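Long-range contact in protein phosphatase Slingshot homolog 2 (Homo sapiens, PDB 2NT2), which dephosphorylates and activates the actin-depolymerizing factor cofilin, and so regulates actin filament dynamics, through its protein phosphatase catalytic domain: residues R31-V36 with K83-S88. The protein carries 1 engineered substitution. Sequence-based numbering, arbitrary orientation.
Sequences RYILNV and KCLVHS. Engineered in segment 83-88: S88 (natural residue Cys). With SO4 (sulfate ion), chain D.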
ATOM      1  N   ARG A  31       3.456   3.692 -12.898  1.00 17.82           N
ATOM      2  CA  ARG A  31       2.387   3.701 -13.894  1.00 23.76           C
ATOM      3  C   ARG A  31       1.116   3.091 -13.306  1.00 22.23           C
ATOM      4  O   ARG A  31       0.039   3.216 -13.887  1.00 33.75           O
ATOM      5  CB  ARG A  31       2.763   2.959 -15.176  1.00 27.42           C
ATOM      6  CG  ARG A  31       4.218   3.030 -15.577  1.00 29.32           C
ATOM      7  CD  ARG A  31       4.599   4.296 -16.312  1.00 38.65           C
ATOM      8  NE  ARG A  31       3.486   5.210 -16.533  1.00 40.32           N
ATOM      9  CZ  ARG A  31       3.590   6.362 -17.189  1.00 35.15           C
ATOM     10  NH1 ARG A  31       4.759   6.735 -17.696  1.00 30.50           N
ATOM     11  NH2 ARG A  31       2.523   7.135 -17.342  1.00 37.15           N
ATOM     12  N   TYR A  32       1.284   2.441 -12.167  1.00 18.93           N
ATOM     13  CA  TYR A  32       0.190   1.836 -11.427  1.00 19.83           C
ATOM     14  C   TYR A  32       0.008   2.573 -10.101  1.00 21.68           C
ATOM     15  O   TYR A  32       0.981   2.902  -9.426  1.00 18.50           O
ATOM     16  CB  TYR A  32       0.459   0.357 -11.150  1.00 24.23           C
ATOM     17  CG  TYR A  32       0.627  -0.497 -12.380  1.00 30.10           C
ATOM     18  CD1 TYR A  32       1.873  -0.647 -12.977  1.00 29.33           C
ATOM     19  CD2 TYR A  32      -0.460  -1.154 -12.943  1.00 31.23           C
ATOM     20  CE1 TYR A  32       2.041  -1.428 -14.105  1.00 22.20           C
ATOM     21  CE2 TYR A  32      -0.293  -1.936 -14.074  1.00 31.91           C
ATOM     22  CZ  TYR A  32       0.954  -2.069 -14.648  1.00 26.90           C
ATOM     23  OH  TYR A  32       1.105  -2.850 -15.774  1.00 29.74           O
ATOM     24  N   ILE A  33      -1.241   2.828  -9.733  1.00 17.72           N
ATOM     25  CA  ILE A  33      -1.488   3.497  -8.461  1.00 15.60           C
ATOM     26  C   ILE A  33      -2.583   2.778  -7.677  1.00 17.19           C
ATOM     27  O   ILE A  33      -3.709   2.656  -8.153  1.00 16.86           O
ATOM     28  CB  ILE A  33      -1.884   4.965  -8.651  1.00 18.27           C
ATOM     29  CG1 ILE A  33      -0.871   5.797  -9.440  1.00 18.45           C
ATOM     30  CG2 ILE A  33      -2.159   5.614  -7.300  1.00 21.53           C
ATOM     31  CD1 ILE A  33      -1.320   7.228  -9.655  1.00 15.91           C
ATOM     32  N   LEU A  34      -2.190   2.315  -6.497  1.00 16.52           N
ATOM     33  CA  LEU A  34      -3.081   1.730  -5.513  1.00 14.56           C
ATOM     34  C   LEU A  34      -3.509   2.798  -4.501  1.00 20.94           C
ATOM     35  O   LEU A  34      -2.761   3.202  -3.612  1.00 10.59           O
ATOM     36  CB  LEU A  34      -2.417   0.553  -4.811  1.00 15.25           C
ATOM     37  CG  LEU A  34      -3.290  -0.273  -3.866  1.00 16.02           C
ATOM     38  CD1 LEU A  34      -4.637  -0.581  -4.497  1.00 15.36           C
ATOM     39  CD2 LEU A  34      -2.565  -1.555  -3.472  1.00 13.20           C
ATOM     40  N   ASN A  35      -4.731   3.264  -4.710  1.00 16.39           N
ATOM     41  CA  ASN A  35      -5.363   4.290  -3.902  1.00 15.45           C
ATOM     42  C   ASN A  35      -6.264   3.655  -2.844  1.00 14.19           C
ATOM     43  O   ASN A  35      -7.396   3.284  -3.142  1.00 14.53           O
ATOM     44  CB  ASN A  35      -6.171   5.208  -4.822  1.00 14.46           C
ATOM     45  CG  ASN A  35      -6.767   6.392  -4.096  1.00 12.03           C
ATOM     46  OD1 ASN A  35      -6.824   6.400  -2.868  1.00 13.86           O
ATOM     47  ND2 ASN A  35      -7.204   7.380  -4.872  1.00 14.60           N
ATOM     48  N   VAL A  36      -5.743   3.528  -1.635  1.00 16.80           N
ATOM     49  CA  VAL A  36      -6.405   2.874  -0.518  1.00 12.29           C
ATOM     50  C   VAL A  36      -7.249   3.853   0.287  1.00 18.39           C
ATOM     51  O   VAL A  36      -7.092   3.991   1.505  1.00 21.40           O
ATOM     52  CB  VAL A  36      -5.374   2.212   0.423  1.00 10.79           C
ATOM     53  CG1 VAL A  36      -6.057   1.184   1.316  1.00  8.96           C
ATOM     54  CG2 VAL A  36      -4.264   1.555  -0.377  1.00 11.31           C
ATOM     55  N   LYS A  83       6.234  -0.012 -11.715  1.00 26.06           N
ATOM     56  CA  LYS A  83       6.226   0.342 -10.308  1.00 22.38           C
ATOM     57  C   LYS A  83       4.843   0.840  -9.882  1.00 22.17           C
ATOM     58  O   LYS A  83       4.082   1.353 -10.702  1.00 21.82           O
ATOM     59  CB  LYS A  83       7.274   1.407  -9.981  1.00 22.69           C
ATOM     60  CG  LYS A  83       8.654   1.134 -10.560  1.00 18.49           C
ATOM     61  CD  LYS A  83       9.734   1.915  -9.825  1.00 16.56           C
ATOM     62  CE  LYS A  83      11.112   1.374 -10.180  1.00 26.05           C
ATOM     63  NZ  LYS A  83      11.503   1.731 -11.573  1.00 35.85           N
ATOM     64  N   CYS A  84       4.559   0.659  -8.599  1.00 19.85           N
ATOM     65  CA  CYS A  84       3.246   0.948  -8.031  1.00 15.86           C
ATOM     66  C   CYS A  84       3.366   1.882  -6.834  1.00 14.91           C
ATOM     67  O   CYS A  84       4.216   1.682  -5.968  1.00 16.54           O
ATOM     68  CB  CYS A  84       2.560  -0.360  -7.634  1.00 19.77           C
ATOM     69  SG  CYS A  84       0.900  -0.214  -6.940  1.00 20.63           S
ATOM     70  N   LEU A  85       2.521   2.909  -6.802  1.00 17.58           N
ATOM     71  CA  LEU A  85       2.411   3.763  -5.629  1.00 14.34           C
ATOM     72  C   LEU A  85       1.258   3.305  -4.741  1.00 13.23           C
ATOM     73  O   LEU A  85       0.083   3.374  -5.102  1.00 15.41           O
ATOM     74  CB  LEU A  85       2.222   5.230  -6.024  1.00  9.08           C
ATOM     75  CG  LEU A  85       1.770   6.173  -4.900  1.00 10.95           C
ATOM     76  CD1 LEU A  85       2.867   6.325  -3.859  1.00 14.90           C
ATOM     77  CD2 LEU A  85       1.359   7.525  -5.461  1.00  6.73           C
ATOM     78  N   VAL A  86       1.584   2.831  -3.539  1.00 14.48           N
ATOM     79  CA  VAL A  86       0.506   2.592  -2.582  1.00 13.01           C
ATOM     80  C   VAL A  86       0.339   3.838  -1.709  1.00 16.75           C
ATOM     81  O   VAL A  86       1.271   4.215  -1.005  1.00 16.01           O
ATOM     82  CB  VAL A  86       0.723   1.370  -1.686  1.00 10.03           C
ATOM     83  CG1 VAL A  86      -0.617   0.972  -1.069  1.00  8.04           C
ATOM     84  CG2 VAL A  86       1.323   0.215  -2.468  1.00 11.60           C
ATOM     85  N   HIS A  87      -0.832   4.465  -1.794  1.00 18.50           N
ATOM     86  CA  HIS A  87      -1.052   5.702  -1.045  1.00 11.53           C
ATOM     87  C   HIS A  87      -2.425   5.726  -0.381  1.00 10.03           C
ATOM     88  O   HIS A  87      -3.354   5.024  -0.773  1.00 10.12           O
ATOM     89  CB  HIS A  87      -0.852   6.925  -1.928  1.00  8.25           C
ATOM     90  CG  HIS A  87      -1.962   7.270  -2.863  1.00  7.25           C
ATOM     91  ND1 HIS A  87      -2.945   8.180  -2.539  1.00  9.32           N
ATOM     92  CD2 HIS A  87      -2.259   6.849  -4.115  1.00  4.84           C
ATOM     93  CE1 HIS A  87      -3.795   8.301  -3.544  1.00  5.11           C
ATOM     94  NE2 HIS A  87      -3.403   7.500  -4.516  1.00  8.62           N
ATOM     95  N   SER A  88      -2.492   6.538   0.666  1.00  9.06           N
ATOM     96  CA  SER A  88      -3.722   6.869   1.371  1.00 13.02           C
ATOM     97  C   SER A  88      -3.868   8.388   1.410  1.00 15.90           C
ATOM     98  O   SER A  88      -3.439   9.071   0.476  1.00 13.95           O
ATOM     99  CB  SER A  88      -3.716   6.269   2.776  1.00  8.49           C
ATOM    100  OG  SER A  88      -2.507   6.560   3.456  1.00 22.11           O
TER
HETATM  101  S   SO4 D 101      -4.075   7.266   6.148  1.00 19.17           S
HETATM  102  O1  SO4 D 101      -4.404   8.364   5.251  1.00  8.35           O
HETATM  103  O2  SO4 D 101      -4.163   7.685   7.545  1.00 17.74           O
HETATM  104  O3  SO4 D 101      -5.012   6.159   5.935  1.00 19.04           O
HETATM  105  O4  SO4 D 101      -2.710   6.809   5.865  1.00  9.64           O
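H87 reaches across from strand 83-87, and its ring meets I33 at its edge and N35 over one face, both from the parallel neighbour, strand 30-35. From CB, a chi1 of 78° sets CG between the backbone N and the carbonyl carbon. CD2 then meets I33 CG2 at 3.4 Å, the methyl lying at the ring edge. NE2 touches the same methyl and N35 CG, while CE1 lies 3.6 Å from N35 CG. Over one face comes N35 CA, a CH-pi contact 4.2 Å from the ring centroid, and the N35 amide is turned 36° from the ring plane. H87 ND1 donates to S88 O (3.2 Å), a bond in the ring plane that ties the imidazole to the start of the phosphate-binding loop. Histidine suits the place because its flat ring packs on I33 and N35 while a ring N-H is directed at that carbonyl. N35 suits its own because its amide both accepts and donates: OD1 bonds T37 OG1 and ND2 the I40 carbonyl.

A parallel ladder of backbone hydrogen bonds joins the strands: R31 N, and weakly Y32 N, to K83 O; L85 N to Y32 O; L34 N to L85 O; H87 N to L34 O; and V36 N to H87 O (2.9 Å). On the face carrying Y32, C84, L34 and V86, L34 CD2 lies 4.0 Å from V86 CG1, branched aliphatics suited to packing against helices; past the strand end V36 CG2 packs on that same methyl.

Engineered S88 replaces the cysteine that forms the phosphocysteine intermediate; its OG lies close to a sulfate also bound by R94 and loop amides. In the central sheet of this phosphatase domain, strand 83-87 lies between 11-14 and 30-35, with 49-52 beyond; helix 67-79 covers L34 and C84, and helix 94-107 covers V36 and V86.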